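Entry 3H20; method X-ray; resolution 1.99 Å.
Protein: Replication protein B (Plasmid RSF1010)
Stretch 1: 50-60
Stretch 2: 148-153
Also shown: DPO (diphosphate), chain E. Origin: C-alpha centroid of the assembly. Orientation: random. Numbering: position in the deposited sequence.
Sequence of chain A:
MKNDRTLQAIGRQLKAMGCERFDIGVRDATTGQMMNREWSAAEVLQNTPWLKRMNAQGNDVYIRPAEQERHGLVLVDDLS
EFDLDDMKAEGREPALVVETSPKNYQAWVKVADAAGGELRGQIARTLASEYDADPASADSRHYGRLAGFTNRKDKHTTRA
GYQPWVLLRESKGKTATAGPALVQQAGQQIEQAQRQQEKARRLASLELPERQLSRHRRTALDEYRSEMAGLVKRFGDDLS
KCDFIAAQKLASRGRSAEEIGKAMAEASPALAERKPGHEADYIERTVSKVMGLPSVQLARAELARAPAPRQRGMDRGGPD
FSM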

# COMPACT_ATOMS: atom_id res chain seq x y z
N TRP A 50 -12.23 10.81 30.77
CA TRP A 50 -10.80 10.79 30.45
C TRP A 50 -10.52 11.44 29.08
O TRP A 50 -9.56 12.21 28.94
CB TRP A 50 -10.22 9.37 30.51
CG TRP A 50 -8.76 9.32 30.22
CD1 TRP A 50 -7.75 9.87 30.96
CD2 TRP A 50 -8.13 8.70 29.09
NE1 TRP A 50 -6.53 9.62 30.37
CE2 TRP A 50 -6.74 8.90 29.22
CE3 TRP A 50 -8.62 7.99 27.98
CZ2 TRP A 50 -5.82 8.42 28.28
CZ3 TRP A 50 -7.70 7.50 27.05
CH2 TRP A 50 -6.32 7.72 27.20
N LEU A 51 -11.35 11.13 28.08
CA LEU A 51 -11.20 11.69 26.73
C LEU A 51 -11.33 13.22 26.71
O LEU A 51 -10.58 13.90 26.02
CB LEU A 51 -12.19 11.06 25.73
CG LEU A 51 -12.07 9.54 25.47
CD1 LEU A 51 -13.22 9.07 24.58
CD2 LEU A 51 -10.72 9.17 24.84
N LYS A 52 -12.29 13.75 27.47
CA LYS A 52 -12.40 15.21 27.64
C LYS A 52 -11.17 15.82 28.31
O LYS A 52 -10.72 16.90 27.92
CB LYS A 52 -13.63 15.59 28.45
CG LYS A 52 -14.94 15.29 27.78
CD LYS A 52 -15.98 15.07 28.84
CE LYS A 52 -16.95 16.20 28.91
NZ LYS A 52 -18.14 15.87 28.08
N ARG A 53 -10.64 15.16 29.34
CA ARG A 53 -9.40 15.61 30.00
C ARG A 53 -8.27 15.70 28.97
O ARG A 53 -7.61 16.74 28.85
CB ARG A 53 -9.02 14.65 31.15
CG ARG A 53 -7.62 14.89 31.78
CD ARG A 53 -7.40 14.01 33.01
NE ARG A 53 -6.10 14.23 33.65
CZ ARG A 53 -5.86 15.18 34.55
NH1 ARG A 53 -6.83 16.01 34.92
NH2 ARG A 53 -4.65 15.31 35.08
N MET A 54 -8.08 14.62 28.22
CA MET A 54 -7.03 14.55 27.20
C MET A 54 -7.20 15.63 26.11
O MET A 54 -6.21 16.25 25.70
CB MET A 54 -6.98 13.14 26.59
CG MET A 54 -6.47 12.04 27.55
SD MET A 54 -4.74 12.26 28.03
CE MET A 54 -4.88 13.04 29.63
N ASN A 55 -8.44 15.84 25.67
CA ASN A 55 -8.80 16.86 24.68
C ASN A 55 -8.46 18.27 25.19
O ASN A 55 -7.85 19.08 24.48
CB ASN A 55 -10.31 16.73 24.32
CG ASN A 55 -10.76 17.62 23.14
OD1 ASN A 55 -11.83 18.24 23.21
ND2 ASN A 55 -9.98 17.66 22.05
N ALA A 56 -8.83 18.56 26.43
CA ALA A 56 -8.48 19.84 27.06
C ALA A 56 -6.96 20.05 27.15
O ALA A 56 -6.47 21.18 27.13
CB ALA A 56 -9.11 19.95 28.43
N GLN A 57 -6.21 18.94 27.26
CA GLN A 57 -4.75 19.01 27.37
C GLN A 57 -4.03 19.01 26.01
O GLN A 57 -2.81 18.89 25.95
CB GLN A 57 -4.23 17.88 28.28
CG GLN A 57 -4.65 18.04 29.75
CD GLN A 57 -4.17 16.90 30.64
OE1 GLN A 57 -3.84 15.82 30.16
NE2 GLN A 57 -4.13 17.15 31.95
N GLY A 58 -4.80 19.16 24.93
CA GLY A 58 -4.23 19.35 23.59
C GLY A 58 -4.27 18.16 22.64
O GLY A 58 -3.62 18.19 21.59
N ASN A 59 -5.01 17.12 23.01
CA ASN A 59 -5.13 15.89 22.20
C ASN A 59 -6.36 15.88 21.27
O ASN A 59 -7.47 16.21 21.69
CB ASN A 59 -5.19 14.66 23.12
CG ASN A 59 -3.88 14.41 23.87
OD1 ASN A 59 -2.97 13.75 23.36
ND2 ASN A 59 -3.78 14.94 25.08
N ASP A 60 -6.15 15.47 20.01
CA ASP A 60 -7.28 15.15 19.11
C ASP A 60 -7.77 13.72 19.38
O ASP A 60 -6.98 12.85 19.77
CB ASP A 60 -6.89 15.33 17.64
CG ASP A 60 -6.68 16.79 17.26
OD1 ASP A 60 -7.68 17.53 17.16
OD2 ASP A 60 -5.52 17.18 17.05
N GLY A 148 -17.92 15.63 19.37
CA GLY A 148 -18.07 16.04 20.77
C GLY A 148 -16.81 16.62 21.39
O GLY A 148 -16.77 16.90 22.61
N PHE A 149 -15.78 16.80 20.56
CA PHE A 149 -14.45 17.24 21.00
C PHE A 149 -13.94 18.39 20.14
O PHE A 149 -14.39 18.58 19.01
CB PHE A 149 -13.47 16.05 20.97
CG PHE A 149 -13.85 14.92 21.88
CD1 PHE A 149 -13.59 14.99 23.25
CD2 PHE A 149 -14.53 13.82 21.38
CE1 PHE A 149 -13.97 13.96 24.10
CE2 PHE A 149 -14.93 12.78 22.22
CZ PHE A 149 -14.64 12.85 23.59
N THR A 150 -13.02 19.18 20.68
CA THR A 150 -12.40 20.25 19.90
C THR A 150 -11.32 19.70 18.97
O THR A 150 -10.60 18.76 19.34
CB THR A 150 -11.76 21.31 20.80
OG1 THR A 150 -10.88 20.66 21.73
CG2 THR A 150 -12.82 22.07 21.58
N ASN A 151 -11.23 20.28 17.78
CA ASN A 151 -10.16 20.01 16.82
C ASN A 151 -8.94 20.84 17.23
O ASN A 151 -8.94 22.06 17.11
CB ASN A 151 -10.63 20.37 15.40
CG ASN A 151 -9.65 19.93 14.31
OD1 ASN A 151 -8.44 20.06 14.45
ND2 ASN A 151 -10.20 19.45 13.19
N ARG A 152 -7.91 20.15 17.72
CA ARG A 152 -6.74 20.80 18.32
C ARG A 152 -5.58 21.03 17.34
O ARG A 152 -4.61 21.72 17.65
CB ARG A 152 -6.25 19.98 19.52
CG ARG A 152 -7.18 20.02 20.73
CD ARG A 152 -7.06 21.36 21.44
NE ARG A 152 -8.07 21.51 22.48
CZ ARG A 152 -8.33 22.64 23.12
NH1 ARG A 152 -7.64 23.74 22.84
NH2 ARG A 152 -9.28 22.67 24.06
N LYS A 153 -5.71 20.43 16.16
CA LYS A 153 -4.66 20.40 15.14
C LYS A 153 -4.49 21.77 14.50
O LYS A 153 -5.46 22.37 14.04
CB LYS A 153 -5.01 19.35 14.08
CG LYS A 153 -3.81 18.71 13.41
CD LYS A 153 -4.24 17.56 12.51
CE LYS A 153 -3.06 17.03 11.69
NZ LYS A 153 -3.48 15.88 10.82
P1 DPO E . -6.82 15.09 10.92
O1 DPO E . -6.15 15.32 9.47
O2 DPO E . -5.74 14.62 11.86
O3 DPO E . -8.06 14.25 10.73
O4 DPO E . -7.24 16.59 11.35
P2 DPO E . -8.13 17.55 10.40
O5 DPO E . -7.24 17.86 9.22
O6 DPO E . -9.36 16.72 10.09
O7 DPO E . -8.40 18.76 11.26

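Residues 50–56 form the last turns of a helix, which Gln57 is the first to leave; after a short turn, Asn59 and Asp60 begin a strand. The turn closes tightly: Gly58 N donates to Asn55 O (3.1 Å), and Asn59 N to Met54 O (3.1 Å). Gly58 adopts a positive phi of 104°, at which a CB would be jammed against the preceding carbonyl oxygen, so glycine suits this position. Gly148, also with a phi of 104°, obeys the same constraint. The segment 148–153 has no regular helix or strand and passes the helix end near Asn55, then the strand start, where the CA atoms of Asp60 and Arg152 lie 5.7 Å apart.

Asn55, buried and pointing toward the other segment, is the centre of the contact. Its amide pairs with the backbone of Thr150 in both directions: OD1 accepts from Thr150 N (2.9 Å), while ND2 donates to Thr150 O (3.0 Å). An asparagine side chain can thus serve an extended backbone much as a neighbouring peptide group would. OD1 also accepts from Thr150 OG1 (3.0 Å), and ND2 donates to Asn59 O (2.9 Å), tying the helix end to the strand as well.

Asp60 makes the second polar anchor. Its CA-to-CB bond points sideways, but the carboxylate reaches across, and OD1 accepts from Arg152 N at 2.7 Å. Arg152 in turn points toward the helix end, where its NE makes a weak hydrogen bond to Asn55 O (3.2 Å).

Apolar packing completes the buried contact. Phe149 CZ lies 3.7 Å from Leu51 CB, and the ring edge meets Lys52 N, 3.8 Å from Phe149 CE1. Beyond this contact, Asn151 ND2 and Lys153 NZ bind diphosphate atoms O7 (2.7 Å) and O2 (2.8 Å), respectively.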